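Local coordinates for protein aminoglycoside phosphotransferase (Streptomyces rimosus, PDB 6FUC) that probably transfers a phosphate group from ATP to the 3''-hydroxyl of streptomycin, an aminoglycoside antibiotic, and so confers resistance, at residues Ala6-Asp14 with Arg77-Leu86; Val90-Ala98 with Leu192-Asp200. All coordinates share one frame; numbering follows the deposited sequence.

Contact 1 of 2, residues Ala6-Asp14 with Arg77-Leu86; sequences AFLTLLRAD and RVGAAGAGLL
Arg77 NH1 donates a hydrogen bond to Leu10 O at 2.9 Å, in the plane of that carbonyl and nearly straight at 164°. A weak bond runs from NH1 to Leu11 O. The extended chain, from CG to NE, carries the arginine head from strand 73-79 across to these carbonyls on the C-terminal side of helix 4-12. Leu86 CD2, a neighbour in the same hairpin, covers one face of the guanidinium, 3.8 Å above its centre.

Salt bridges hold the same head. Its main partner is Asp75, which pairs with NE. In one modelled conformer of Asp14, NH1 and NH2 also grip a single oxygen, OD1. OD1 takes the NH1 bond, 3.0 Å long, on its anti lone pair, away from the other oxygen. NH2 reaches OD1 from above the carboxylate plane. The carboxylate and guanidinium planes stand 64° apart.

Apolar contacts make up the rest. Leu10 straddles the hairpin: CD1 is 3.8 Å from Ala83 C, and CD2 sits over the peptide between Val78 and Gly79. The side chains of Leu11 and Leu86 run past each other in opposite directions, CD2 to CD1 3.7 Å. At the turn, Ala6 CB meets Ala81 CB at 3.5 Å.

Helix 4-12 thus packs on the beta hairpin of strands 73-79 and 82-88, joined by a type I turn. The hairpin belongs to the five-stranded antiparallel sheet of the N-terminal lobe, as in kinase-like folds.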
loop_
_atom_site.group_PDB
_atom_site.type_symbol
_atom_site.label_atom_id
_atom_site.label_comp_id
_atom_site.label_asym_id
_atom_site.label_seq_id
_atom_site.Cartn_x
_atom_site.Cartn_y
_atom_site.Cartn_z
ATOM N N ALA A 6 13.065 16.706 15.522
ATOM C CA ALA A 6 12.289 15.966 16.499
ATOM C C ALA A 6 12.307 14.462 16.166
ATOM O O ALA A 6 12.423 13.627 17.083
ATOM C CB ALA A 6 10.859 16.470 16.551
ATOM N N PHE A 7 12.212 14.105 14.883
ATOM C CA PHE A 7 12.154 12.705 14.513
ATOM C C PHE A 7 13.491 12.022 14.762
ATOM O O PHE A 7 13.547 10.931 15.332
ATOM C CB PHE A 7 11.735 12.602 13.078
ATOM C CG PHE A 7 10.304 13.030 12.785
ATOM C CD1 PHE A 7 9.348 13.180 13.778
ATOM C CD2 PHE A 7 9.956 13.289 11.483
ATOM C CE1 PHE A 7 8.060 13.525 13.442
ATOM C CE2 PHE A 7 8.659 13.603 11.119
ATOM C CZ PHE A 7 7.733 13.761 12.141
ATOM N N LEU A 8 14.566 12.705 14.416
ATOM C CA LEU A 8 15.864 12.117 14.625
ATOM C C LEU A 8 16.137 11.973 16.160
ATOM O O LEU A 8 16.786 11.023 16.594
ATOM C CB LEU A 8 16.983 12.921 13.935
ATOM C CG LEU A 8 17.009 12.689 12.394
ATOM C CD1 LEU A 8 17.827 13.776 11.689
ATOM C CD2 LEU A 8 17.555 11.312 12.059
ATOM N N THR A 9 15.577 12.841 16.986
ATOM C CA THR A 9 15.705 12.692 18.436
ATOM C C THR A 9 15.103 11.367 18.911
ATOM O O THR A 9 15.693 10.655 19.694
ATOM C CB THR A 9 15.121 13.889 19.156
ATOM O OG1 THR A 9 15.842 15.070 18.733
ATOM C CG2 THR A 9 15.271 13.795 20.572
ATOM N N LEU A 10 13.921 11.067 18.413
ATOM C CA LEU A 10 13.297 9.803 18.734
ATOM C C LEU A 10 14.178 8.653 18.298
ATOM O O LEU A 10 14.321 7.665 19.023
ATOM C CB LEU A 10 11.898 9.613 18.076
ATOM C CG LEU A 10 10.799 10.545 18.565
ATOM C CD1 LEU A 10 9.575 10.429 17.719
ATOM C CD2 LEU A 10 10.467 10.170 20.002
ATOM N N LEU A 11 14.701 8.719 17.048
ATOM C CA LEU A 11 15.433 7.607 16.505
ATOM C C LEU A 11 16.798 7.399 17.174
ATOM O O LEU A 11 17.278 6.281 17.300
ATOM C CB LEU A 11 15.596 7.746 15.021
ATOM C CG LEU A 11 14.297 7.832 14.207
ATOM C CD1 LEU A 11 14.602 7.918 12.735
ATOM C CD2 LEU A 11 13.308 6.716 14.553
ATOM N N ARG A 12 17.410 8.513 17.604
ATOM C CA ARG A 12 18.666 8.489 18.255
ATOM C C ARG A 12 18.593 8.157 19.716
ATOM O O ARG A 12 19.656 8.009 20.359
ATOM C CB ARG A 12 19.423 9.800 18.025
ATOM C CG ARG A 12 19.829 10.014 16.575
ATOM C CD ARG A 12 20.358 11.399 16.288
ATOM N NE ARG A 12 20.779 11.500 14.873
ATOM C CZ ARG A 12 20.929 12.620 14.185
ATOM N NH1 ARG A 12 20.591 13.796 14.720
ATOM N NH2 ARG A 12 21.395 12.582 12.939
ATOM N N ALA A 13 17.410 7.990 20.274
ATOM C CA ALA A 13 17.259 7.912 21.709
ATOM C C ALA A 13 18.015 6.756 22.337
ATOM O O ALA A 13 18.458 6.867 23.479
ATOM C CB ALA A 13 15.809 7.863 22.149
ATOM N N ASP A 14 18.158 5.629 21.645
ATOM C CA ASP A 14 18.878 4.510 22.207
ATOM C C ASP A 14 20.391 4.608 22.106
ATOM O O ASP A 14 21.095 3.783 22.649
ATOM C CB ASP A 14 18.453 3.213 21.585
ATOM C CG ASP A 14 18.747 3.163 20.116
ATOM O OD1 ASP A 14 18.015 3.794 19.364
ATOM O OD2 ASP A 14 19.950 2.895 19.626
ATOM N N ARG A 77 8.204 4.377 19.561
ATOM C CA ARG A 77 8.740 5.465 20.374
ATOM C C ARG A 77 7.824 6.659 20.245
ATOM O O ARG A 77 7.396 6.988 19.123
ATOM C CB ARG A 77 10.152 5.802 19.901
ATOM C CG ARG A 77 11.110 4.646 20.066
ATOM C CD ARG A 77 12.532 5.016 19.717
ATOM N NE ARG A 77 13.374 3.842 19.803
ATOM C CZ ARG A 77 14.630 3.782 19.436
ATOM N NH1 ARG A 77 15.260 4.875 19.010
ATOM N NH2 ARG A 77 15.264 2.661 19.499
ATOM N N VAL A 78 7.539 7.315 21.375
ATOM C CA VAL A 78 6.610 8.417 21.358
ATOM C C VAL A 78 7.170 9.563 22.173
ATOM O O VAL A 78 7.901 9.390 23.154
ATOM C CB VAL A 78 5.231 8.050 21.931
ATOM C CG1 VAL A 78 4.644 6.961 21.104
ATOM C CG2 VAL A 78 5.260 7.624 23.391
ATOM N N GLY A 79 6.871 10.796 21.765
ATOM C CA GLY A 79 7.139 11.966 22.576
ATOM C C GLY A 79 6.204 13.082 22.202
ATOM O O GLY A 79 5.282 12.889 21.450
ATOM N N ALA A 80 6.501 14.288 22.680
ATOM C CA ALA A 80 5.674 15.440 22.420
ATOM C C ALA A 80 5.473 15.843 20.955
ATOM O O ALA A 80 4.409 16.390 20.560
ATOM C CB ALA A 80 6.234 16.599 23.227
ATOM N N ALA A 81 6.456 15.532 20.151
ATOM C CA ALA A 81 6.447 15.916 18.773
ATOM C C ALA A 81 5.976 14.796 17.813
ATOM O O ALA A 81 6.016 14.978 16.595
ATOM C CB ALA A 81 7.836 16.432 18.411
ATOM N N GLY A 82 5.592 13.630 18.334
ATOM C CA GLY A 82 4.980 12.585 17.548
ATOM C C GLY A 82 5.536 11.216 17.893
ATOM O O GLY A 82 5.836 10.939 19.062
ATOM N N ALA A 83 5.650 10.375 16.906
ATOM C CA ALA A 83 5.951 8.950 17.148
ATOM C C ALA A 83 6.828 8.424 16.019
ATOM O O ALA A 83 6.828 8.943 14.880
ATOM C CB ALA A 83 4.689 8.093 17.279
ATOM N N GLY A 84 7.570 7.377 16.370
ATOM C CA GLY A 84 8.406 6.632 15.424
ATOM C C GLY A 84 8.161 5.176 15.541
ATOM O O GLY A 84 8.109 4.608 16.627
ATOM N N LEU A 85 8.026 4.544 14.367
ATOM C CA LEU A 85 7.816 3.115 14.236
ATOM C C LEU A 85 9.036 2.529 13.540
ATOM O O LEU A 85 9.281 2.834 12.362
ATOM C CB LEU A 85 6.554 2.851 13.415
ATOM C CG LEU A 85 6.276 1.451 13.004
ATOM C CD1 LEU A 85 6.222 0.512 14.180
ATOM C CD2 LEU A 85 5.006 1.347 12.154
ATOM N N LEU A 86 9.801 1.717 14.261
ATOM C CA LEU A 86 11.036 1.133 13.723
ATOM C C LEU A 86 10.734 -0.300 13.314
ATOM O O LEU A 86 10.168 -1.064 14.101
ATOM C CB LEU A 86 12.161 1.172 14.764
ATOM C CG LEU A 86 12.778 2.501 15.086
ATOM C CD1 LEU A 86 11.846 3.474 15.741
ATOM C CD2 LEU A 86 14.000 2.319 15.950
#

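Contact 2 of 2, residues Val90-Ala98 with Leu192-Asp200; sequences VEGIPADRA and LPNIILDPD
Ile196 packs against Val90, Gly92 and Pro94. Its CB lies 3.8 Å from Val90 CG1. There the side chain forks. CG2, anti to the backbone N, turns to the backbone of the other segment and sits 3.5 Å from both Gly92 C and Val90 O. CG1 takes the other branch, beside the backbone N (chi1 -54°), and passes Val90 CG1. The tip, CD1, ends 3.8 Å from Pro94 CA and also touches the proline ring at CG. Ile196 and Pro94 lie side by side, pointing the same way.

Backbone bonds set this register. Ile93 and Leu197 are an antiparallel hydrogen-bonded pair. Ile93 N donates to Leu197 O, and Leu197 N donates back to Ile93 O from above the carbonyl plane, each at 2.8 Å. Ala95 N lies nearly in line with the C=O of Ile195 (178°), but its N-H points off that line, and the bond is bent at the hydrogen (143°). A weak bond from Ala95 N goes to Leu192 O.

Beyond Ile93, Ala95 CB packs 3.9 Å from Leu197 CD1. Leu197 also touches Ala106 of helix 100-117. Next along, Asp96 crosses the Pro193 ring at about a right angle, with its CG 3.6 Å from Pro193 CG.

Strand 93-94 is an edge of the small sheet completed by 195-197 and 204-207. Asp189 and Asn194 lie in a sequence matching the HxDxxxxN catalytic-loop motif of kinases. Main-chain bonds and apolar packing thus hold the segment after the N-terminal lobe to the strand that follows this loop, and probably help to place the loop.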
loop_
_atom_site.group_PDB
_atom_site.type_symbol
_atom_site.label_atom_id
_atom_site.label_comp_id
_atom_site.label_asym_id
_atom_site.label_seq_id
_atom_site.Cartn_x
_atom_site.Cartn_y
_atom_site.Cartn_z
ATOM N N VAL A 90 12.690 -5.528 4.793
ATOM C CA VAL A 90 12.392 -6.694 3.997
ATOM C C VAL A 90 13.395 -6.674 2.873
ATOM O O VAL A 90 13.309 -5.843 1.980
ATOM C CB VAL A 90 10.950 -6.697 3.514
ATOM C CG1 VAL A 90 10.747 -7.883 2.597
ATOM C CG2 VAL A 90 9.992 -6.753 4.715
ATOM N N GLU A 91 14.406 -7.543 2.955
ATOM C CA GLU A 91 15.489 -7.485 1.996
ATOM C C GLU A 91 15.066 -7.884 0.601
ATOM O O GLU A 91 14.320 -8.848 0.462
ATOM C CB GLU A 91 16.659 -8.319 2.441
ATOM C CG GLU A 91 17.233 -7.934 3.794
ATOM C CD GLU A 91 18.096 -6.678 3.815
ATOM O OE1 GLU A 91 18.548 -6.173 2.756
ATOM O OE2 GLU A 91 18.350 -6.199 4.946
ATOM N N GLY A 92 15.554 -7.152 -0.374
ATOM C CA GLY A 92 15.300 -7.446 -1.764
ATOM C C GLY A 92 15.040 -6.224 -2.596
ATOM O O GLY A 92 15.297 -5.110 -2.124
ATOM N N ILE A 93 14.492 -6.443 -3.788
ATOM C CA ILE A 93 14.338 -5.316 -4.727
ATOM C C ILE A 93 12.850 -4.968 -4.776
ATOM O O ILE A 93 11.990 -5.849 -5.056
ATOM C CB ILE A 93 14.831 -5.622 -6.160
ATOM C CG1 ILE A 93 14.514 -4.475 -7.136
ATOM C CG2 ILE A 93 14.397 -6.952 -6.660
ATOM C CD1 ILE A 93 15.560 -4.325 -8.230
ATOM N N PRO A 94 12.483 -3.709 -4.522
ATOM C CA PRO A 94 11.069 -3.329 -4.698
ATOM C C PRO A 94 10.648 -3.582 -6.136
ATOM O O PRO A 94 11.376 -3.306 -7.074
ATOM C CB PRO A 94 11.043 -1.849 -4.321
ATOM C CG PRO A 94 12.264 -1.648 -3.524
ATOM C CD PRO A 94 13.291 -2.557 -4.070
ATOM N N ALA A 95 9.425 -4.087 -6.313
ATOM C CA ALA A 95 9.004 -4.533 -7.624
ATOM C C ALA A 95 8.861 -3.411 -8.641
ATOM O O ALA A 95 8.962 -3.690 -9.853
ATOM C CB ALA A 95 7.730 -5.315 -7.515
ATOM N N ASP A 96 8.745 -2.166 -8.218
ATOM C CA ASP A 96 8.728 -1.094 -9.185
ATOM C C ASP A 96 10.069 -0.844 -9.826
ATOM O O ASP A 96 10.126 -0.198 -10.877
ATOM C CB ASP A 96 8.170 0.186 -8.604
ATOM C CG ASP A 96 9.089 0.808 -7.570
ATOM O OD1 ASP A 96 9.549 0.066 -6.653
ATOM O OD2 ASP A 96 9.311 2.051 -7.624
ATOM N N ARG A 97 11.139 -1.374 -9.230
ATOM C CA ARG A 97 12.497 -1.192 -9.731
ATOM C C ARG A 97 12.898 -2.340 -10.652
ATOM O O ARG A 97 13.967 -2.285 -11.241
ATOM C CB ARG A 97 13.491 -0.998 -8.590
ATOM C CG ARG A 97 13.240 0.253 -7.748
ATOM C CD ARG A 97 14.363 0.424 -6.712
ATOM N N ALA A 98 12.078 -3.374 -10.743
ATOM C CA ALA A 98 12.315 -4.510 -11.621
ATOM C C ALA A 98 12.178 -4.086 -13.067
ATOM O O ALA A 98 11.256 -3.368 -13.448
ATOM C CB ALA A 98 11.320 -5.653 -11.297
ATOM N N LEU A 192 3.261 -1.602 -6.887
ATOM C CA LEU A 192 4.538 -2.330 -7.011
ATOM C C LEU A 192 5.627 -1.988 -6.001
ATOM O O LEU A 192 6.338 -2.889 -5.585
ATOM C CB LEU A 192 5.127 -2.187 -8.419
ATOM C CG LEU A 192 4.422 -2.903 -9.542
ATOM C CD1 LEU A 192 5.216 -2.698 -10.816
ATOM C CD2 LEU A 192 4.242 -4.394 -9.270
ATOM N N PRO A 193 5.768 -0.718 -5.569
ATOM C CA PRO A 193 6.809 -0.428 -4.607
ATOM C C PRO A 193 6.684 -1.226 -3.323
ATOM O O PRO A 193 7.672 -1.352 -2.587
ATOM C CB PRO A 193 6.646 1.084 -4.320
ATOM C CG PRO A 193 6.130 1.606 -5.649
ATOM C CD PRO A 193 5.174 0.540 -6.095
ATOM N N ASN A 194 5.478 -1.669 -3.000
ATOM C CA ASN A 194 5.206 -2.309 -1.706
ATOM C C ASN A 194 5.349 -3.812 -1.729
ATOM O O ASN A 194 5.069 -4.486 -0.717
ATOM C CB ASN A 194 3.897 -1.811 -1.134
ATOM C CG ASN A 194 3.940 -0.360 -0.828
ATOM O OD1 ASN A 194 5.019 0.194 -0.544
ATOM N ND2 ASN A 194 2.786 0.291 -0.773
ATOM N N ILE A 195 5.809 -4.352 -2.849
ATOM C CA ILE A 195 6.071 -5.806 -3.000
ATOM C C ILE A 195 7.587 -5.912 -3.197
ATOM O O ILE A 195 8.120 -5.385 -4.152
ATOM C CB ILE A 195 5.315 -6.396 -4.194
ATOM C CG1 ILE A 195 3.808 -6.113 -4.090
ATOM C CG2 ILE A 195 5.649 -7.847 -4.314
ATOM C CD1 ILE A 195 3.069 -6.498 -5.303
ATOM N N ILE A 196 8.254 -6.603 -2.279
ATOM C CA ILE A 196 9.710 -6.761 -2.344
ATOM C C ILE A 196 9.985 -8.132 -2.950
ATOM O O ILE A 196 9.434 -9.143 -2.483
ATOM C CB ILE A 196 10.360 -6.631 -0.983
ATOM C CG1 ILE A 196 9.950 -5.324 -0.298
ATOM C CG2 ILE A 196 11.886 -6.694 -1.137
ATOM C CD1 ILE A 196 10.181 -4.034 -1.061
ATOM N N LEU A 197 10.863 -8.168 -3.932
ATOM C CA LEU A 197 11.223 -9.403 -4.648
ATOM C C LEU A 197 12.599 -9.879 -4.215
ATOM O O LEU A 197 13.527 -9.100 -3.997
ATOM C CB LEU A 197 11.259 -9.152 -6.160
ATOM C CG LEU A 197 9.972 -8.578 -6.740
ATOM C CD1 LEU A 197 10.129 -8.326 -8.231
ATOM C CD2 LEU A 197 8.773 -9.422 -6.468
ATOM N N ASP A 198 12.740 -11.207 -4.129
ATOM C CA ASP A 198 14.053 -11.799 -3.912
ATOM C C ASP A 198 14.869 -11.621 -5.205
ATOM O O ASP A 198 14.423 -11.993 -6.258
ATOM C CB ASP A 198 13.886 -13.286 -3.599
ATOM C CG ASP A 198 15.164 -14.016 -3.337
ATOM O OD1 ASP A 198 16.104 -14.026 -4.147
ATOM O OD2 ASP A 198 15.253 -14.633 -2.254
ATOM N N PRO A 199 16.068 -11.008 -5.096
ATOM C CA PRO A 199 16.818 -10.640 -6.322
ATOM C C PRO A 199 17.419 -11.814 -7.058
ATOM O O PRO A 199 17.877 -11.639 -8.179
ATOM C CB PRO A 199 17.871 -9.713 -5.786
ATOM C CG PRO A 199 18.068 -10.100 -4.419
ATOM C CD PRO A 199 16.730 -10.451 -3.903
ATOM N N ASP A 200 17.465 -12.985 -6.423
ATOM C CA ASP A 200 18.005 -14.188 -7.050
ATOM C C ASP A 200 16.933 -15.093 -7.596
ATOM O O ASP A 200 17.060 -15.608 -8.726
ATOM C CB ASP A 200 18.940 -14.905 -6.078
ATOM C CG ASP A 200 20.147 -14.075 -5.836
ATOM O OD1 ASP A 200 20.892 -13.772 -6.826
ATOM O OD2 ASP A 200 20.382 -13.647 -4.696
#

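From the N terminus, helix 4-12 comes first. Contact 1 closes the first loop, which runs from 6-14 through strands 31-34 and 40-45 and helix 50-63 to the hairpin of 77-86. It ties the helix to the five-stranded sheet. The chain leaves strand 82-88 and soon enters 90-98. Contact 2 then closes a second, longer loop, about half helical, that returns at 192-200. It adds strand 93-94 to the edge of the small sheet. The two loops stand in series: neither encloses nor crosses the other. The centres of contact 1 and contact 2 are about 28 Å apart. The segments adjoin in sequence between 86 and 90, so this short link carries the chain from one contact to the other.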